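Local coordinates for putative 6-pyruvoyl tetrahydrobiopterin synthase (Caenorhabditis elegans, PDB 2G64), which probably catalyses the zinc-dependent conversion of 7,8-dihydroneopterin triphosphate into 6-pyruvoyl tetrahydropterin, an early step in making tetrahydrobiopterin, at residues E10-F15 against V49-L54; L77-V82 against I106-K111; F2-V7 against R55-P60. The protein carries 1 engineered substitution. All blocks are in the same frame, centred on the assembly; numbering follows the deposited sequence. Where two conformers were deposited one is given.

Contact 1 (E10-F15 against V49-L54); sequences ERVDSF and VWKVKL
Glu10 OE1 accepts a hydrogen bond from each of two waters: one, with its O 2.6 Å from Glu10 OE1, accepts in turn from Lys51 NZ, while the other, with its O 2.7 Å from Glu10 OE1, is only weakly tied to Lys53 NZ. The carboxylate thus lies near two ammonium groups without direct contact, and both charges probably stabilise it. Underneath is the antiparallel ladder between strands 6-19 and 44-57, within the sheet that PTP synthases share with other tunnelling-fold (T-fold) enzymes. In Glu10, CG stands anti to the backbone N (chi1 -179°), carrying the extended chain out from the strand; OE2 then lies 3.5 Å from Lys51 CB. On the same face Val12 lies side by side with Lys51, pointing the same way, and its CG1 meets Val49 CG1 at 3.6 Å; beta-branched valines suit extended backbone. Long charged chains suit this face, whose ends can meet water, while Glu10 and Val12 also pack on Ile134 of the second subunit.

Trp50 and Val52 are buried on the other face, beneath helices 68-80 and 101-115. Val52 CG2 sits over one face of the indole, toward its rim, and both residues pack on Leu112. Arg11 also starts on this face, but its guanidinium turns to the second subunit, where NH1 bonds to Asn133 OD1 and a strand continues the sheet beyond Glu10 and Arg11.

Two hydrogen-bonded pairs hold the ladder together. Arg11 and Val52 exchange N-H and C=O, both bonds 2.9 Å long, and Asp13 with Trp50 does the same. In the second of these pairs Trp50 N lies 2.8 Å from Asp13 O, while Asp13 OD1 uses its anti lone pair to take the N-H of Ser14.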
loop_
_atom_site.group_PDB
_atom_site.type_symbol
_atom_site.label_atom_id
_atom_site.label_comp_id
_atom_site.label_asym_id
_atom_site.label_seq_id
_atom_site.Cartn_x
_atom_site.Cartn_y
_atom_site.Cartn_z
ATOM N N GLU A 10 16.427 1.127 7.666
ATOM C CA GLU A 10 15.268 1.906 8.080
ATOM C C GLU A 10 14.226 0.964 8.638
ATOM O O GLU A 10 13.971 -0.087 8.071
ATOM C CB GLU A 10 14.705 2.696 6.898
ATOM C CG GLU A 10 13.497 3.566 7.249
ATOM C CD GLU A 10 13.086 4.444 6.079
ATOM O OE1 GLU A 10 12.885 3.925 4.951
ATOM O OE2 GLU A 10 12.982 5.664 6.272
ATOM N N ARG A 11 13.621 1.364 9.752
ATOM C CA ARG A 11 12.655 0.531 10.443
ATOM C C ARG A 11 11.369 1.354 10.620
ATOM O O ARG A 11 11.421 2.528 11.003
ATOM C CB ARG A 11 13.230 0.112 11.794
ATOM C CG ARG A 11 12.213 -0.498 12.752
ATOM C CD ARG A 11 11.711 -1.809 12.214
ATOM N NE ARG A 11 10.798 -2.450 13.160
ATOM C CZ ARG A 11 10.441 -3.726 13.096
ATOM N NH1 ARG A 11 10.927 -4.496 12.134
ATOM N NH2 ARG A 11 9.605 -4.231 13.996
ATOM N N VAL A 12 10.237 0.740 10.298
ATOM C CA VAL A 12 8.944 1.450 10.227
ATOM C C VAL A 12 8.067 0.933 11.364
ATOM O O VAL A 12 7.946 -0.276 11.565
ATOM C CB VAL A 12 8.208 1.180 8.880
ATOM C CG1 VAL A 12 6.852 1.944 8.825
ATOM C CG2 VAL A 12 9.107 1.552 7.652
ATOM N N ASP A 13 7.468 1.844 12.120
ATOM C CA ASP A 13 6.492 1.446 13.144
ATOM C C ASP A 13 5.411 2.536 13.118
ATOM O O ASP A 13 5.398 3.357 12.206
ATOM C CB ASP A 13 7.178 1.352 14.505
ATOM C CG ASP A 13 6.498 0.376 15.453
ATOM O OD1 ASP A 13 5.251 0.286 15.459
ATOM O OD2 ASP A 13 7.221 -0.298 16.211
ATOM N N SER A 14 4.485 2.515 14.073
ATOM C CA SER A 14 3.381 3.481 14.072
ATOM C C SER A 14 2.906 3.729 15.497
ATOM O O SER A 14 3.187 2.938 16.401
ATOM C CB SER A 14 2.219 2.937 13.258
ATOM O OG SER A 14 1.784 1.710 13.808
ATOM N N PHE A 15 2.179 4.828 15.685
ATOM C CA PHE A 15 1.519 5.111 16.968
ATOM C C PHE A 15 0.218 5.883 16.741
ATOM O O PHE A 15 0.080 6.619 15.774
ATOM C CB PHE A 15 2.457 5.830 17.957
ATOM C CG PHE A 15 2.942 7.207 17.495
ATOM C CD1 PHE A 15 2.299 8.366 17.920
ATOM C CD2 PHE A 15 4.074 7.330 16.673
ATOM C CE1 PHE A 15 2.744 9.632 17.506
ATOM C CE2 PHE A 15 4.535 8.582 16.246
ATOM C CZ PHE A 15 3.871 9.746 16.670
ATOM N N VAL A 49 2.710 7.190 11.105
ATOM C CA VAL A 49 3.757 6.228 10.758
ATOM C C VAL A 49 5.121 6.857 11.115
ATOM O O VAL A 49 5.404 7.998 10.734
ATOM C CB VAL A 49 3.722 5.870 9.261
ATOM C CG1 VAL A 49 4.838 4.896 8.930
ATOM C CG2 VAL A 49 2.360 5.228 8.891
ATOM N N TRP A 50 5.948 6.116 11.831
ATOM C CA TRP A 50 7.275 6.614 12.200
ATOM C C TRP A 50 8.337 5.768 11.488
ATOM O O TRP A 50 8.387 4.559 11.684
ATOM C CB TRP A 50 7.472 6.442 13.707
ATOM C CG TRP A 50 8.732 7.059 14.242
ATOM C CD1 TRP A 50 9.404 8.139 13.733
ATOM C CD2 TRP A 50 9.451 6.648 15.416
ATOM N NE1 TRP A 50 10.518 8.426 14.535
ATOM C CE2 TRP A 50 10.555 7.536 15.574
ATOM C CE3 TRP A 50 9.256 5.633 16.369
ATOM C CZ2 TRP A 50 11.476 7.424 16.643
ATOM C CZ3 TRP A 50 10.202 5.504 17.429
ATOM C CH2 TRP A 50 11.280 6.409 17.554
ATOM N N LYS A 51 9.187 6.373 10.665
ATOM C CA LYS A 51 10.282 5.562 10.103
ATOM C C LYS A 51 11.607 6.094 10.625
ATOM O O LYS A 51 11.838 7.288 10.608
ATOM C CB LYS A 51 10.283 5.614 8.574
ATOM C CG LYS A 51 8.910 5.398 7.929
ATOM C CD LYS A 51 9.055 5.331 6.421
ATOM C CE LYS A 51 7.704 5.048 5.754
ATOM N NZ LYS A 51 7.844 5.067 4.255
ATOM N N VAL A 52 12.466 5.190 11.060
ATOM C CA VAL A 52 13.747 5.548 11.666
ATOM C C VAL A 52 14.829 5.010 10.753
ATOM O O VAL A 52 14.932 3.794 10.559
ATOM C CB VAL A 52 13.891 4.912 13.063
ATOM C CG1 VAL A 52 15.345 5.032 13.582
ATOM C CG2 VAL A 52 12.893 5.563 14.006
ATOM N N LYS A 53 15.612 5.924 10.183
ATOM C CA LYS A 53 16.622 5.555 9.198
ATOM C C LYS A 53 18.032 5.793 9.757
ATOM O O LYS A 53 18.345 6.868 10.261
ATOM C CB LYS A 53 16.413 6.359 7.901
ATOM C CG LYS A 53 17.291 5.931 6.706
ATOM C CD LYS A 53 16.844 6.716 5.475
ATOM C CE LYS A 53 17.608 6.307 4.234
ATOM N NZ LYS A 53 16.931 6.742 2.975
ATOM N N LEU A 54 18.857 4.761 9.656
ATOM C CA LEU A 54 20.223 4.783 10.171
ATOM C C LEU A 54 21.143 4.690 8.963
ATOM O O LEU A 54 20.749 4.151 7.922
ATOM C CB LEU A 54 20.443 3.565 11.074
ATOM C CG LEU A 54 19.395 3.320 12.178
ATOM C CD1 LEU A 54 19.886 2.155 13.064
ATOM C CD2 LEU A 54 19.175 4.574 13.027
HETATM O O HOH W 1 13.124 7.925 7.872
HETATM O O HOH W 2 15.083 3.847 3.389
HETATM O O HOH W 3 10.774 3.868 3.380
#

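Contact 2 (L77-V82 against I106-K111); sequences LVLDTV and IYMFEK
Thr81 and Tyr107 make the polar part of this contact, meeting tip to tip with OG1 and OH 2.7 Å apart, a hydrogen-bonding distance. OG1 sits in the plane of the tyrosine ring, at its edge. Thr81 OG1 donates to Val78 O, at 2.7 Å as well, and this carbonyl takes the backbone N-H of Thr81 in addition. With chi1 at 76°, OG1 lies between the backbone N and the carbonyl carbon, where it can fold back on the preceding turn while facing the tyrosine. Threonine suits this place because one small hydroxyl serves both partners. A valine here would probably leave Tyr107 OH without this mate and Val78 O with one donor fewer.

The apolar part centres on Met108. Its chain bends at chi2 and chi3, and the flexible thioether brings CE to 3.6 Å from Val78 CG1 and 4.1 Å from Val82 CG2, with Leu79 CD2 a little farther away. The short valine branches pack directly against the methyl end of the methionine. Val82 CG1 also approaches Tyr107 CE2, at 3.8 Å, as the two side chains pass in opposite senses.

Lys111 contributes aliphatic carbons: CG meets Val78 CG1 at 3.8 Å.

The contact joins residues 77-82, the last part of helix 68-80 and what follows, to helix 101-115. Both helices lie against the sheet, where Phe15 of strand 6-19 touches Leu79, Val82 and Met108, and Trp50 of strand 44-57 touches Val78, Leu79 and Met108.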
loop_
_atom_site.group_PDB
_atom_site.type_symbol
_atom_site.label_atom_id
_atom_site.label_comp_id
_atom_site.label_asym_id
_atom_site.label_seq_id
_atom_site.Cartn_x
_atom_site.Cartn_y
_atom_site.Cartn_z
ATOM N N LEU A 77 10.858 2.543 23.526
ATOM C CA LEU A 77 10.961 3.526 24.604
ATOM C C LEU A 77 10.398 4.877 24.180
ATOM O O LEU A 77 9.668 5.533 24.939
ATOM C CB LEU A 77 12.413 3.683 25.026
ATOM C CG LEU A 77 12.979 2.579 25.907
ATOM C CD1 LEU A 77 14.428 2.898 26.198
ATOM C CD2 LEU A 77 12.166 2.461 27.218
ATOM N N VAL A 78 10.702 5.276 22.947
ATOM C CA VAL A 78 10.168 6.519 22.410
ATOM C C VAL A 78 8.653 6.396 22.169
ATOM O O VAL A 78 7.882 7.301 22.512
ATOM C CB VAL A 78 10.895 6.931 21.095
ATOM C CG1 VAL A 78 10.402 8.273 20.595
ATOM C CG2 VAL A 78 12.432 6.953 21.298
ATOM N N LEU A 79 8.236 5.285 21.564
ATOM C CA LEU A 79 6.833 5.086 21.206
ATOM C C LEU A 79 5.941 5.056 22.457
ATOM O O LEU A 79 4.786 5.469 22.420
ATOM C CB LEU A 79 6.671 3.804 20.387
ATOM C CG LEU A 79 7.123 3.934 18.925
ATOM C CD1 LEU A 79 7.287 2.515 18.341
ATOM C CD2 LEU A 79 6.119 4.751 18.115
ATOM N N ASP A 80 6.497 4.587 23.569
ATOM C CA ASP A 80 5.746 4.510 24.830
ATOM C C ASP A 80 5.279 5.900 25.271
ATOM O O ASP A 80 4.243 6.039 25.927
ATOM C CB ASP A 80 6.644 3.942 25.935
ATOM C CG ASP A 80 6.735 2.430 25.910
ATOM O OD1 ASP A 80 5.988 1.770 25.156
ATOM O OD2 ASP A 80 7.593 1.901 26.647
ATOM N N THR A 81 6.069 6.916 24.933
ATOM C CA THR A 81 5.751 8.300 25.287
ATOM C C THR A 81 4.555 8.904 24.532
ATOM O O THR A 81 3.968 9.896 24.984
ATOM C CB THR A 81 6.964 9.248 25.135
ATOM O OG1 THR A 81 7.229 9.560 23.749
ATOM C CG2 THR A 81 8.223 8.674 25.816
ATOM N N VAL A 82 4.228 8.337 23.373
ATOM C CA VAL A 82 3.234 8.944 22.479
ATOM C C VAL A 82 2.085 8.001 22.079
ATOM O O VAL A 82 0.999 8.448 21.713
ATOM C CB VAL A 82 3.897 9.528 21.203
ATOM C CG1 VAL A 82 4.811 10.687 21.566
ATOM C CG2 VAL A 82 4.711 8.445 20.460
ATOM N N ILE A 106 10.698 16.242 14.848
ATOM C CA ILE A 106 11.837 16.723 15.621
ATOM C C ILE A 106 11.856 16.061 17.004
ATOM O O ILE A 106 12.887 15.544 17.454
ATOM C CB ILE A 106 11.855 18.293 15.735
ATOM C CG1 ILE A 106 12.080 18.938 14.361
ATOM C CG2 ILE A 106 12.967 18.759 16.706
ATOM C CD1 ILE A 106 11.788 20.441 14.336
ATOM N N TYR A 107 10.708 16.072 17.675
ATOM C CA TYR A 107 10.562 15.412 18.967
ATOM C C TYR A 107 11.025 13.958 18.931
ATOM O O TYR A 107 11.816 13.538 19.767
ATOM C CB TYR A 107 9.102 15.523 19.484
ATOM C CG TYR A 107 8.877 14.625 20.671
ATOM C CD1 TYR A 107 9.306 15.005 21.946
ATOM C CD2 TYR A 107 8.281 13.374 20.514
ATOM C CE1 TYR A 107 9.115 14.157 23.032
ATOM C CE2 TYR A 107 8.084 12.543 21.582
ATOM C CZ TYR A 107 8.517 12.928 22.837
ATOM O OH TYR A 107 8.321 12.075 23.902
ATOM N N MET A 108 10.547 13.181 17.958
ATOM C CA MET A 108 10.845 11.757 17.918
ATOM C C MET A 108 12.333 11.519 17.617
ATOM O O MET A 108 12.957 10.646 18.208
ATOM C CB MET A 108 9.978 11.045 16.880
ATOM C CG MET A 108 8.474 11.178 17.166
ATOM S SD MET A 108 7.898 10.256 18.608
ATOM C CE MET A 108 7.934 8.559 17.978
ATOM N N PHE A 109 12.868 12.287 16.682
ATOM C CA PHE A 109 14.308 12.250 16.377
ATOM C C PHE A 109 15.122 12.506 17.653
ATOM O O PHE A 109 16.025 11.738 17.996
ATOM C CB PHE A 109 14.619 13.317 15.332
ATOM C CG PHE A 109 16.032 13.296 14.815
ATOM C CD1 PHE A 109 16.344 12.633 13.639
ATOM C CD2 PHE A 109 17.048 13.967 15.502
ATOM C CE1 PHE A 109 17.662 12.635 13.141
ATOM C CE2 PHE A 109 18.358 13.978 15.013
ATOM C CZ PHE A 109 18.659 13.305 13.826
ATOM N N GLU A 110 14.815 13.589 18.351
ATOM C CA GLU A 110 15.618 13.954 19.517
ATOM C C GLU A 110 15.452 12.978 20.686
ATOM O O GLU A 110 16.433 12.633 21.360
ATOM C CB GLU A 110 15.339 15.401 19.942
ATOM C CG GLU A 110 15.855 16.452 18.947
ATOM C CD GLU A 110 17.381 16.399 18.744
ATOM O OE1 GLU A 110 18.099 15.936 19.655
ATOM O OE2 GLU A 110 17.865 16.821 17.668
ATOM N N LYS A 111 14.219 12.526 20.933
ATOM C CA LYS A 111 13.966 11.551 21.999
ATOM C C LYS A 111 14.661 10.211 21.696
ATOM O O LYS A 111 15.260 9.578 22.578
ATOM C CB LYS A 111 12.462 11.349 22.211
ATOM C CG LYS A 111 12.121 10.312 23.267
ATOM C CD LYS A 111 12.302 10.907 24.669
ATOM C CE LYS A 111 12.273 9.820 25.735
ATOM N NZ LYS A 111 12.794 10.336 27.033
#

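Contact 3 (F2-V7 against R55-P60)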
loop_
_atom_site.group_PDB
_atom_site.type_symbol
_atom_site.label_atom_id
_atom_site.label_comp_id
_atom_site.label_asym_id
_atom_site.label_seq_id
_atom_site.Cartn_x
_atom_site.Cartn_y
_atom_site.Cartn_z
ATOM N N PHE A 2 40.021 -0.909 7.489
ATOM C CA PHE A 2 39.460 -0.991 6.152
ATOM C C PHE A 2 38.035 -0.461 6.264
ATOM O O PHE A 2 37.211 -1.048 6.961
ATOM C CB PHE A 2 39.398 -2.458 5.723
ATOM C CG PHE A 2 38.850 -2.670 4.330
ATOM C CD1 PHE A 2 39.677 -2.528 3.197
ATOM C CD2 PHE A 2 37.512 -3.038 4.145
ATOM C CE1 PHE A 2 39.170 -2.733 1.897
ATOM C CE2 PHE A 2 37.002 -3.251 2.852
ATOM C CZ PHE A 2 37.836 -3.098 1.725
ATOM N N ARG A 3 37.740 0.645 5.609
ATOM C CA ARG A 3 36.382 1.158 5.681
ATOM C C ARG A 3 35.419 0.283 4.876
ATOM O O ARG A 3 35.682 -0.084 3.720
ATOM C CB ARG A 3 36.297 2.630 5.290
ATOM C CG ARG A 3 35.207 3.360 6.064
ATOM C CD ARG A 3 35.146 4.820 5.728
ATOM N NE ARG A 3 34.413 5.037 4.490
ATOM C CZ ARG A 3 33.370 5.849 4.375
ATOM N NH1 ARG A 3 32.931 6.528 5.427
ATOM N NH2 ARG A 3 32.763 5.979 3.202
ATOM N N MET A 4 34.312 -0.072 5.523
ATOM C CA MET A 4 33.340 -0.964 4.949
ATOM C C MET A 4 32.301 -0.164 4.130
ATOM O O MET A 4 32.193 1.057 4.271
ATOM C CB MET A 4 32.660 -1.748 6.079
ATOM C CG MET A 4 33.553 -2.821 6.745
ATOM S SD MET A 4 33.912 -4.186 5.591
ATOM C CE MET A 4 32.333 -5.054 5.739
ATOM N N PRO A 5 31.522 -0.867 3.284
ATOM C CA PRO A 5 30.460 -0.191 2.522
ATOM C C PRO A 5 29.503 0.531 3.461
ATOM O O PRO A 5 29.215 0.029 4.550
ATOM C CB PRO A 5 29.728 -1.349 1.838
ATOM C CG PRO A 5 30.749 -2.440 1.741
ATOM C CD PRO A 5 31.599 -2.310 2.985
ATOM N N ILE A 6 28.997 1.675 3.013
ATOM C CA ILE A 6 28.019 2.444 3.770
ATOM C C ILE A 6 26.612 2.098 3.241
ATOM O O ILE A 6 26.339 2.184 2.045
ATOM C CB ILE A 6 28.253 3.960 3.616
ATOM C CG1 ILE A 6 29.677 4.342 4.046
ATOM C CG2 ILE A 6 27.222 4.764 4.420
ATOM C CD1 ILE A 6 30.056 3.849 5.416
ATOM N N VAL A 7 25.742 1.677 4.143
ATOM C CA VAL A 7 24.392 1.249 3.753
ATOM C C VAL A 7 23.421 1.940 4.726
ATOM O O VAL A 7 23.799 2.308 5.849
ATOM C CB VAL A 7 24.276 -0.303 3.855
ATOM C CG1 VAL A 7 22.817 -0.805 3.853
ATOM C CG2 VAL A 7 25.133 -0.991 2.784
ATOM N N ARG A 55 22.355 5.222 9.076
ATOM C CA ARG A 55 23.324 5.073 7.988
ATOM C C ARG A 55 24.707 4.825 8.598
ATOM O O ARG A 55 25.105 5.501 9.558
ATOM C CB ARG A 55 23.345 6.349 7.139
ATOM C CG ARG A 55 24.307 6.309 5.964
ATOM C CD ARG A 55 24.172 7.587 5.149
ATOM N NE ARG A 55 24.910 7.499 3.898
ATOM C CZ ARG A 55 26.179 7.868 3.753
ATOM N NH1 ARG A 55 26.855 8.344 4.789
ATOM N NH2 ARG A 55 26.775 7.753 2.573
ATOM N N GLY A 56 25.438 3.863 8.062
ATOM C CA GLY A 56 26.742 3.549 8.655
ATOM C C GLY A 56 27.413 2.413 7.931
ATOM O O GLY A 56 26.828 1.803 7.025
ATOM N N GLU A 57 28.655 2.137 8.321
ATOM C CA GLU A 57 29.366 0.990 7.770
ATOM C C GLU A 57 28.708 -0.333 8.134
ATOM O O GLU A 57 28.330 -0.560 9.298
ATOM C CB GLU A 57 30.798 0.943 8.304
ATOM C CG GLU A 57 31.699 2.024 7.755
ATOM C CD GLU A 57 33.053 1.960 8.419
ATOM O OE1 GLU A 57 33.759 0.944 8.254
ATOM O OE2 GLU A 57 33.402 2.922 9.119
ATOM N N VAL A 58 28.658 -1.239 7.160
ATOM C CA VAL A 58 28.261 -2.625 7.418
ATOM C C VAL A 58 29.329 -3.320 8.277
ATOM O O VAL A 58 30.514 -3.260 7.974
ATOM C CB VAL A 58 28.074 -3.400 6.092
ATOM C CG1 VAL A 58 27.665 -4.852 6.352
ATOM C CG2 VAL A 58 27.069 -2.689 5.169
ATOM N N ASP A 59 28.918 -3.965 9.363
ATOM C CA ASP A 59 29.870 -4.724 10.172
ATOM C C ASP A 59 30.293 -6.005 9.421
ATOM O O ASP A 59 29.445 -6.750 8.899
ATOM C CB ASP A 59 29.221 -5.093 11.511
ATOM C CG ASP A 59 30.202 -5.740 12.461
ATOM O OD1 ASP A 59 30.912 -5.001 13.159
ATOM O OD2 ASP A 59 30.288 -6.979 12.480
ATOM N N PRO A 60 31.605 -6.282 9.376
ATOM C CA PRO A 60 32.046 -7.439 8.595
ATOM C C PRO A 60 31.599 -8.764 9.212
ATOM O O PRO A 60 31.466 -9.739 8.491
ATOM C CB PRO A 60 33.590 -7.336 8.619
ATOM C CG PRO A 60 33.913 -6.499 9.810
ATOM C CD PRO A 60 32.733 -5.553 9.994
HETATM O O HOH W 4 36.044 0.237 9.278
#
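At the end of the antiparallel ladder where strand 6-19 begins and strand 44-57 finishes, the two pair through Val7 and Gly56, a hydrogen-bonded pair, and Ile6 and Glu57, a non-hydrogen-bonded one. Val7 N binds Gly56 O at 3.1 Å, and Gly56 N returns the bond to Val7 O. Beyond the strand ends Val58 N still reaches Pro5 O, at 3.0 Å; proline lacks an N-H but offers its carbonyl. Glu57 extends the link: Met4 N donates to OE1 at 3.0 Å in a nearly straight bond (177°), from above the carboxylate plane, and a water donates to OE1 and to Phe2 O. Ile6 uses both branches, CD1 lying 3.4 Å from Glu57 CG and CG2 standing over the centre of one face of the Arg55 guanidinium, 3.3 Å from CZ. Met4, bent at chi2 and chi3, lays CE 3.9 Å from Pro60 CB. Val7 also pairs with a strand of the second subunit. Such continuous antiparallel sheets, carried across subunit boundaries, are typical of T-fold oligomers.

From the N terminus, residues 2-7, which lead into strand 6-19, open contact 3, and 10-15 on that strand open contact 1. The chain then passes through helix 28-35 and returns on strand 44-57, where 49-54 closes contact 1; 55-60, which runs past the strand's end, then closes contact 3. Contact 1 is therefore nested within contact 3, and both belong to one antiparallel ladder that also meets the second subunit. Contact 2 follows in series, crossing neither: helix 68-80 opens it and helix 101-115 closes it. It rests directly on contact 1, with Val82 CG2 3.5 Å from Phe15 CD1, so the helices are tied to the sheet, while contact 3 stays apart at the ladder's distal end.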